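Local coordinates for fructose-bisphosphate aldolase (Thermus caldophilus, PDB 2FJK), which belongs to the class II fructose-bisphosphate aldolases, enzymes built on a TIM-barrel fold, at residues 101-106 with 112-117; 117-122 with 165-170. One frame throughout, in Å; residues are numbered along the deposited sequence.

Contact 1. Residues 101-106 with 112-117; sequences IDKSHE and VRETKR
Lys103 and Glu114 meet because both side chains start in the same way and then fold. In each, CG stands anti to the carbonyl carbon and beside the backbone N, with chi1 -65° in Lys103 and -70° in Glu114. Each chain then bends at chi2. The bent lengths cross at an angle. Lys103 CG lies 3.6 Å from Glu114 CB, and farther out Lys103 CE comes to 3.4 Å from Glu114 OE1. The carboxylate therefore meets the methylene next to the amino group more closely than the amino group itself. Lys103 NZ stays 3.9 Å from Glu114 OE1, a long salt bridge. The ammonium has a second partner, a weak hydrogen bond to the carbonyl oxygen of Ser83.

The contact belongs to a beta-alpha unit of the TIM barrel. Residues 101-106 leave strand 98-101, and helix 108-124 brings residues 112-117 back alongside them. A type I beta turn from Lys103 to Glu106 helps to reverse the chain. It includes the bond from Glu106 N to Lys103 O, 3.2 Å long.

The second pairing, of Ile101 with Thr115, is the more buried one. Ile101 presents its CG2 branch to the helix and rests on Thr115. This methyl is 3.8 Å from Thr115 OG1 and also 3.8 Å from Thr115 CA. It thus covers the start of the threonine side chain and the backbone below it. Thr115 OG1 lies beside its own backbone N (chi1 -63°) and is hydrogen-bonded to the carbonyl oxygen of Asn111, one turn back in the helix. Its touch on Ile101 is van der Waals contact. Beyond the pair, Val118 also packs against Ile101, and Phe161 of helix 155-164 against Thr115.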
ATOM      1  N   ILE A 101      19.992   9.766  14.654  1.00 28.24           N
ATOM      2  CA  ILE A 101      20.191  11.184  14.828  1.00 28.18           C
ATOM      3  C   ILE A 101      21.694  11.358  14.992  1.00 27.95           C
ATOM      4  O   ILE A 101      22.339  10.624  15.743  1.00 26.17           O
ATOM      5  CB  ILE A 101      19.448  11.691  16.088  1.00 29.64           C
ATOM      6  CG1 ILE A 101      19.738  13.172  16.307  1.00 29.68           C
ATOM      7  CG2 ILE A 101      19.857  10.863  17.305  1.00 32.54           C
ATOM      8  CD1 ILE A 101      19.185  14.071  15.227  1.00 26.85           C
ATOM      9  N   ASP A 102      22.261  12.307  14.263  1.00 28.92           N
ATOM     10  CA  ASP A 102      23.688  12.551  14.362  1.00 29.88           C
ATOM     11  C   ASP A 102      23.986  13.866  15.075  1.00 28.61           C
ATOM     12  O   ASP A 102      23.840  14.949  14.508  1.00 27.54           O
ATOM     13  CB  ASP A 102      24.333  12.543  12.975  1.00 30.92           C
ATOM     14  CG  ASP A 102      25.818  12.874  13.020  1.00 33.51           C
ATOM     15  OD1 ASP A 102      26.484  12.537  14.027  1.00 33.47           O
ATOM     16  OD2 ASP A 102      26.322  13.457  12.038  1.00 34.35           O
ATOM     17  N   LYS A 103      24.384  13.753  16.338  1.00 28.28           N
ATOM     18  CA  LYS A 103      24.731  14.916  17.150  1.00 26.53           C
ATOM     19  C   LYS A 103      26.108  14.648  17.744  1.00 25.90           C
ATOM     20  O   LYS A 103      26.398  15.028  18.873  1.00 26.81           O
ATOM     21  CB  LYS A 103      23.700  15.115  18.264  1.00 26.57           C
ATOM     22  CG  LYS A 103      22.307  15.470  17.754  1.00 26.59           C
ATOM     23  CD  LYS A 103      22.292  16.851  17.119  1.00 28.38           C
ATOM     24  CE  LYS A 103      20.905  17.206  16.602  1.00 28.79           C
ATOM     25  NZ  LYS A 103      20.858  18.589  16.059  1.00 30.10           N
ATOM     26  N   SER A 104      26.948  13.976  16.964  1.00 25.54           N
ATOM     27  CA  SER A 104      28.293  13.637  17.386  1.00 27.10           C
ATOM     28  C   SER A 104      29.166  14.881  17.526  1.00 27.59           C
ATOM     29  O   SER A 104      30.092  14.902  18.331  1.00 28.31           O
ATOM     30  CB  SER A 104      28.933  12.678  16.384  1.00 26.09           C
ATOM     31  OG  SER A 104      29.244  13.352  15.178  1.00 29.95           O
ATOM     32  N   HIS A 105      28.865  15.909  16.742  1.00 29.56           N
ATOM     33  CA  HIS A 105      29.623  17.158  16.776  1.00 32.67           C
ATOM     34  C   HIS A 105      29.315  18.007  18.007  1.00 33.07           C
ATOM     35  O   HIS A 105      30.063  18.920  18.332  1.00 34.50           O
ATOM     36  CB  HIS A 105      29.336  17.977  15.516  1.00 33.76           C
ATOM     37  CG  HIS A 105      27.874  18.173  15.251  1.00 36.39           C
ATOM     38  ND1 HIS A 105      27.056  17.159  14.795  1.00 37.01           N
ATOM     39  CD2 HIS A 105      27.078  19.260  15.398  1.00 35.91           C
ATOM     40  CE1 HIS A 105      25.821  17.613  14.676  1.00 36.44           C
ATOM     41  NE2 HIS A 105      25.806  18.884  15.035  1.00 36.59           N
ATOM     42  N   GLU A 106      28.209  17.713  18.684  1.00 34.38           N
ATOM     43  CA  GLU A 106      27.811  18.462  19.880  1.00 34.68           C
ATOM     44  C   GLU A 106      28.469  17.890  21.130  1.00 36.20           C
ATOM     45  O   GLU A 106      28.946  16.749  21.127  1.00 35.71           O
ATOM     46  CB  GLU A 106      26.289  18.412  20.047  1.00 34.97           C
ATOM     47  CG  GLU A 106      25.522  19.046  18.902  1.00 34.30           C
ATOM     48  CD  GLU A 106      25.132  20.470  19.200  1.00 32.87           C
ATOM     49  OE1 GLU A 106      25.845  21.129  19.979  1.00 35.11           O
ATOM     50  OE2 GLU A 106      24.117  20.933  18.649  1.00 34.02           O
ATOM     51  N   VAL A 112      23.549  13.408  24.120  1.00 29.22           N
ATOM     52  CA  VAL A 112      22.703  12.554  24.945  1.00 29.82           C
ATOM     53  C   VAL A 112      21.278  13.083  24.962  1.00 30.75           C
ATOM     54  O   VAL A 112      20.327  12.323  24.784  1.00 30.45           O
ATOM     55  CB  VAL A 112      23.209  12.495  26.400  1.00 30.44           C
ATOM     56  CG1 VAL A 112      22.154  11.854  27.292  1.00 31.27           C
ATOM     57  CG2 VAL A 112      24.507  11.708  26.468  1.00 29.92           C
ATOM     58  N   ARG A 113      21.135  14.388  25.174  1.00 29.92           N
ATOM     59  CA  ARG A 113      19.821  15.018  25.217  1.00 31.33           C
ATOM     60  C   ARG A 113      19.040  14.797  23.928  1.00 30.54           C
ATOM     61  O   ARG A 113      17.920  14.284  23.945  1.00 29.84           O
ATOM     62  CB  ARG A 113      19.969  16.516  25.452  1.00 35.55           C
ATOM     63  CG  ARG A 113      18.659  17.287  25.452  1.00 39.55           C
ATOM     64  CD  ARG A 113      18.939  18.759  25.219  1.00 41.03           C
ATOM     65  NE  ARG A 113      20.027  19.221  26.072  1.00 44.20           N
ATOM     66  CZ  ARG A 113      20.837  20.228  25.769  1.00 44.69           C
ATOM     67  NH1 ARG A 113      20.682  20.886  24.626  1.00 43.99           N
ATOM     68  NH2 ARG A 113      21.808  20.568  26.606  1.00 45.82           N
ATOM     69  N   GLU A 114      19.634  15.199  22.809  1.00 29.94           N
ATOM     70  CA  GLU A 114      18.996  15.049  21.505  1.00 29.39           C
ATOM     71  C   GLU A 114      18.692  13.578  21.195  1.00 28.19           C
ATOM     72  O   GLU A 114      17.571  13.231  20.851  1.00 26.87           O
ATOM     73  CB  GLU A 114      19.902  15.632  20.418  1.00 30.73           C
ATOM     74  CG  GLU A 114      20.028  17.148  20.440  1.00 33.45           C
ATOM     75  CD  GLU A 114      18.816  17.834  19.846  1.00 34.89           C
ATOM     76  OE1 GLU A 114      18.331  17.369  18.793  1.00 35.64           O
ATOM     77  OE2 GLU A 114      18.352  18.842  20.418  1.00 36.36           O
ATOM     78  N   THR A 115      19.702  12.724  21.323  1.00 28.05           N
ATOM     79  CA  THR A 115      19.554  11.294  21.054  1.00 27.30           C
ATOM     80  C   THR A 115      18.426  10.670  21.867  1.00 28.64           C
ATOM     81  O   THR A 115      17.566   9.965  21.316  1.00 27.23           O
ATOM     82  CB  THR A 115      20.873  10.540  21.357  1.00 26.94           C
ATOM     83  OG1 THR A 115      21.897  11.022  20.481  1.00 25.94           O
ATOM     84  CG2 THR A 115      20.714   9.041  21.159  1.00 23.67           C
ATOM     85  N   LYS A 116      18.427  10.945  23.170  1.00 29.13           N
ATOM     86  CA  LYS A 116      17.418  10.417  24.079  1.00 29.62           C
ATOM     87  C   LYS A 116      16.009  10.813  23.642  1.00 29.44           C
ATOM     88  O   LYS A 116      15.074  10.021  23.731  1.00 28.24           O
ATOM     89  CB  LYS A 116      17.673  10.924  25.495  1.00 30.96           C
ATOM     90  CG  LYS A 116      16.860  10.225  26.567  1.00 33.14           C
ATOM     91  CD  LYS A 116      17.053  10.926  27.914  1.00 35.97           C
ATOM     92  CE  LYS A 116      16.175  10.330  29.000  1.00 36.34           C
ATOM     93  NZ  LYS A 116      16.038  11.283  30.141  1.00 38.94           N
ATOM     94  N   ARG A 117      15.863  12.048  23.183  1.00 29.09           N
ATOM     95  CA  ARG A 117      14.571  12.538  22.722  1.00 29.59           C
ATOM     96  C   ARG A 117      14.111  11.721  21.511  1.00 28.81           C
ATOM     97  O   ARG A 117      12.921  11.489  21.317  1.00 26.88           O
ATOM     98  CB  ARG A 117      14.686  14.006  22.323  1.00 31.10           C
ATOM     99  CG  ARG A 117      13.368  14.647  21.948  1.00 33.25           C
ATOM    100  CD  ARG A 117      13.585  16.031  21.360  1.00 35.23           C
ATOM    101  NE  ARG A 117      12.338  16.784  21.293  1.00 36.77           N
ATOM    102  CZ  ARG A 117      12.193  17.919  20.620  1.00 37.53           C
ATOM    103  NH1 ARG A 117      13.219  18.426  19.952  1.00 38.50           N
ATOM    104  NH2 ARG A 117      11.024  18.544  20.615  1.00 37.20           N
TER

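Contact 2. Residues 117-122 with 165-170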
ATOM      1  N   ARG A 117      15.863  12.048  23.183  1.00 29.09           N
ATOM      2  CA  ARG A 117      14.571  12.538  22.722  1.00 29.59           C
ATOM      3  C   ARG A 117      14.111  11.721  21.511  1.00 28.81           C
ATOM      4  O   ARG A 117      12.921  11.489  21.317  1.00 26.88           O
ATOM      5  CB  ARG A 117      14.686  14.006  22.323  1.00 31.10           C
ATOM      6  CG  ARG A 117      13.368  14.647  21.948  1.00 33.25           C
ATOM      7  CD  ARG A 117      13.585  16.031  21.360  1.00 35.23           C
ATOM      8  NE  ARG A 117      12.338  16.784  21.293  1.00 36.77           N
ATOM      9  CZ  ARG A 117      12.193  17.919  20.620  1.00 37.53           C
ATOM     10  NH1 ARG A 117      13.219  18.426  19.952  1.00 38.50           N
ATOM     11  NH2 ARG A 117      11.024  18.544  20.615  1.00 37.20           N
ATOM     12  N   VAL A 118      15.076  11.299  20.698  1.00 29.63           N
ATOM     13  CA  VAL A 118      14.798  10.516  19.505  1.00 28.05           C
ATOM     14  C   VAL A 118      14.405   9.098  19.869  1.00 26.61           C
ATOM     15  O   VAL A 118      13.531   8.512  19.244  1.00 28.85           O
ATOM     16  CB  VAL A 118      16.034  10.481  18.560  1.00 28.40           C
ATOM     17  CG1 VAL A 118      15.863   9.385  17.504  1.00 26.68           C
ATOM     18  CG2 VAL A 118      16.204  11.839  17.879  1.00 27.05           C
ATOM     19  N   VAL A 119      15.054   8.545  20.881  1.00 26.96           N
ATOM     20  CA  VAL A 119      14.759   7.184  21.317  1.00 26.43           C
ATOM     21  C   VAL A 119      13.334   7.086  21.834  1.00 26.05           C
ATOM     22  O   VAL A 119      12.630   6.113  21.574  1.00 26.54           O
ATOM     23  CB  VAL A 119      15.732   6.725  22.442  1.00 25.83           C
ATOM     24  CG1 VAL A 119      15.257   5.405  23.051  1.00 24.33           C
ATOM     25  CG2 VAL A 119      17.126   6.559  21.881  1.00 23.71           C
ATOM     26  N   GLU A 120      12.911   8.103  22.571  1.00 27.17           N
ATOM     27  CA  GLU A 120      11.570   8.118  23.129  1.00 28.49           C
ATOM     28  C   GLU A 120      10.534   8.170  22.011  1.00 28.58           C
ATOM     29  O   GLU A 120       9.532   7.456  22.051  1.00 27.60           O
ATOM     30  CB  GLU A 120      11.416   9.312  24.072  1.00 30.04           C
ATOM     31  CG  GLU A 120      12.510   9.359  25.134  1.00 33.96           C
ATOM     32  CD  GLU A 120      12.393  10.547  26.077  1.00 36.81           C
ATOM     33  OE1 GLU A 120      12.141  11.679  25.606  1.00 37.90           O
ATOM     34  OE2 GLU A 120      12.571  10.346  27.295  1.00 39.09           O
ATOM     35  N   ALA A 121      10.788   9.006  21.006  1.00 28.41           N
ATOM     36  CA  ALA A 121       9.877   9.147  19.871  1.00 27.48           C
ATOM     37  C   ALA A 121       9.830   7.852  19.067  1.00 26.68           C
ATOM     38  O   ALA A 121       8.759   7.337  18.754  1.00 27.38           O
ATOM     39  CB  ALA A 121      10.330  10.304  18.977  1.00 27.37           C
ATOM     40  N   ALA A 122      11.004   7.328  18.745  1.00 26.08           N
ATOM     41  CA  ALA A 122      11.106   6.098  17.978  1.00 27.15           C
ATOM     42  C   ALA A 122      10.499   4.906  18.710  1.00 27.66           C
ATOM     43  O   ALA A 122       9.640   4.214  18.169  1.00 26.08           O
ATOM     44  CB  ALA A 122      12.554   5.810  17.646  1.00 24.16           C
ATOM     45  N   THR A 165      20.999   7.154  27.007  1.00 38.17           N
ATOM     46  CA  THR A 165      20.064   7.223  25.887  1.00 37.47           C
ATOM     47  C   THR A 165      19.543   5.795  25.756  1.00 38.49           C
ATOM     48  O   THR A 165      20.173   4.861  26.245  1.00 40.76           O
ATOM     49  CB  THR A 165      20.758   7.613  24.561  1.00 35.45           C
ATOM     50  OG1 THR A 165      21.606   6.540  24.129  1.00 31.19           O
ATOM     51  CG2 THR A 165      21.588   8.867  24.737  1.00 33.18           C
ATOM     52  N   GLY A 166      18.402   5.606  25.114  1.00 38.54           N
ATOM     53  CA  GLY A 166      17.905   4.248  24.967  1.00 36.17           C
ATOM     54  C   GLY A 166      18.299   3.663  23.621  1.00 35.13           C
ATOM     55  O   GLY A 166      17.699   2.691  23.163  1.00 33.86           O
ATOM     56  N   ALA A 167      19.314   4.246  22.987  1.00 32.54           N
ATOM     57  CA  ALA A 167      19.747   3.778  21.673  1.00 32.12           C
ATOM     58  C   ALA A 167      19.949   2.261  21.612  1.00 31.77           C
ATOM     59  O   ALA A 167      20.296   1.621  22.605  1.00 30.06           O
ATOM     60  CB  ALA A 167      21.017   4.504  21.245  1.00 30.93           C
ATOM     61  N   ASP A 168      19.734   1.705  20.425  1.00 30.54           N
ATOM     62  CA  ASP A 168      19.843   0.277  20.190  1.00 30.41           C
ATOM     63  C   ASP A 168      21.134  -0.181  19.511  1.00 30.45           C
ATOM     64  O   ASP A 168      21.531  -1.334  19.670  1.00 31.36           O
ATOM     65  CB  ASP A 168      18.660  -0.184  19.328  1.00 30.46           C
ATOM     66  CG  ASP A 168      17.329   0.257  19.883  1.00 27.29           C
ATOM     67  OD1 ASP A 168      16.909  -0.296  20.915  1.00 27.74           O
ATOM     68  OD2 ASP A 168      16.705   1.161  19.291  1.00 25.91           O
ATOM     69  N   TYR A 169      21.793   0.696  18.758  1.00 31.19           N
ATOM     70  CA  TYR A 169      22.995   0.273  18.033  1.00 33.31           C
ATOM     71  C   TYR A 169      24.333   0.903  18.416  1.00 33.37           C
ATOM     72  O   TYR A 169      25.149   0.269  19.081  1.00 36.08           O
ATOM     73  CB  TYR A 169      22.768   0.447  16.525  1.00 34.53           C
ATOM     74  CG  TYR A 169      21.431  -0.081  16.059  1.00 35.20           C
ATOM     75  CD1 TYR A 169      20.955  -1.305  16.520  1.00 35.42           C
ATOM     76  CD2 TYR A 169      20.627   0.653  15.176  1.00 36.12           C
ATOM     77  CE1 TYR A 169      19.723  -1.787  16.130  1.00 37.41           C
ATOM     78  CE2 TYR A 169      19.378   0.172  14.773  1.00 35.29           C
ATOM     79  CZ  TYR A 169      18.936  -1.051  15.259  1.00 38.69           C
ATOM     80  OH  TYR A 169      17.711  -1.565  14.891  1.00 43.28           O
ATOM     81  N   LEU A 170      24.556   2.135  17.974  1.00 31.14           N
ATOM     82  CA  LEU A 170      25.789   2.887  18.234  1.00 29.62           C
ATOM     83  C   LEU A 170      26.846   2.782  17.143  1.00 27.90           C
ATOM     84  O   LEU A 170      27.492   1.755  16.973  1.00 27.75           O
ATOM     85  CB  LEU A 170      26.441   2.501  19.574  1.00 28.69           C
ATOM     86  CG  LEU A 170      27.810   3.180  19.776  1.00 28.03           C
ATOM     87  CD1 LEU A 170      27.617   4.689  19.820  1.00 26.45           C
ATOM     88  CD2 LEU A 170      28.488   2.692  21.050  1.00 28.51           C
TER
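Val119 packs against the backbone at Gly166 and Ala167 in a small apolar contact between two neighbouring parts of the TIM barrel. Val119 belongs to helix 108-124. Residues 165-170 form the loop that leads from helix 155-164 to strand 171-172. No hydrogen bond joins the two segments, and they bury 117 Å² between them.

The two methyls of Val119 divide the work. CG1 stands anti to the backbone N (chi1 170°) and comes down on Gly166, with Val119 CG1 3.6 Å from Gly166 C. CG2, beside the backbone N, reaches on to Ala167 and lies 3.4 Å from its amide N. That amide points elsewhere, in a weak hydrogen bond to Thr165 OG1, 3.4 Å long with an N-H...O angle of 161°. Thr165 OG1 is also bonded to the carbonyl oxygen of Phe161, so the hydroxyl links the end of helix 155-164 to the loop. Ala167 CB adds a looser touch, 4.4 Å from Val119 CG2.

Gly166 lets the helix come this near. The two CA atoms of Val119 and Gly166 are 5.6 Å apart, and the glycine has no side chain on the face that the valine meets. Farther along, Asp168 OD2 ties the loop to strand 128-133, through the backbone N of Val129, and to helix 108-124 again, through His123 NE2. On another face of the helix, Ala121 packs on Leu89 of a second subunit. The tightest point is Val119 CG1 against Gly166 CA, 3.5 Å, closer than carbons usually pack.

Overall arrangement
Both contacts use helix 108-124, and their centres are 9 Å apart. Contact 1 holds the helix to the loop that leads into it. Contact 2 holds it to a loop from later in the chain. Each is partly buried, but the chemistry differs. Contact 1 pairs a partly exposed lysine and glutamate, and beside them a buried isoleucine and threonine. Contact 2 has no charged pair and sets a buried valine on partly exposed loop backbone. The two meet directly: Thr115 CG2 lies 3.7 Å from Thr165 CG2, and Ile101 CB 3.7 Å from Val118 CG2. The bound 1,3-dihydroxyacetonephosphate is about 13 Å from the Ile101 side chain.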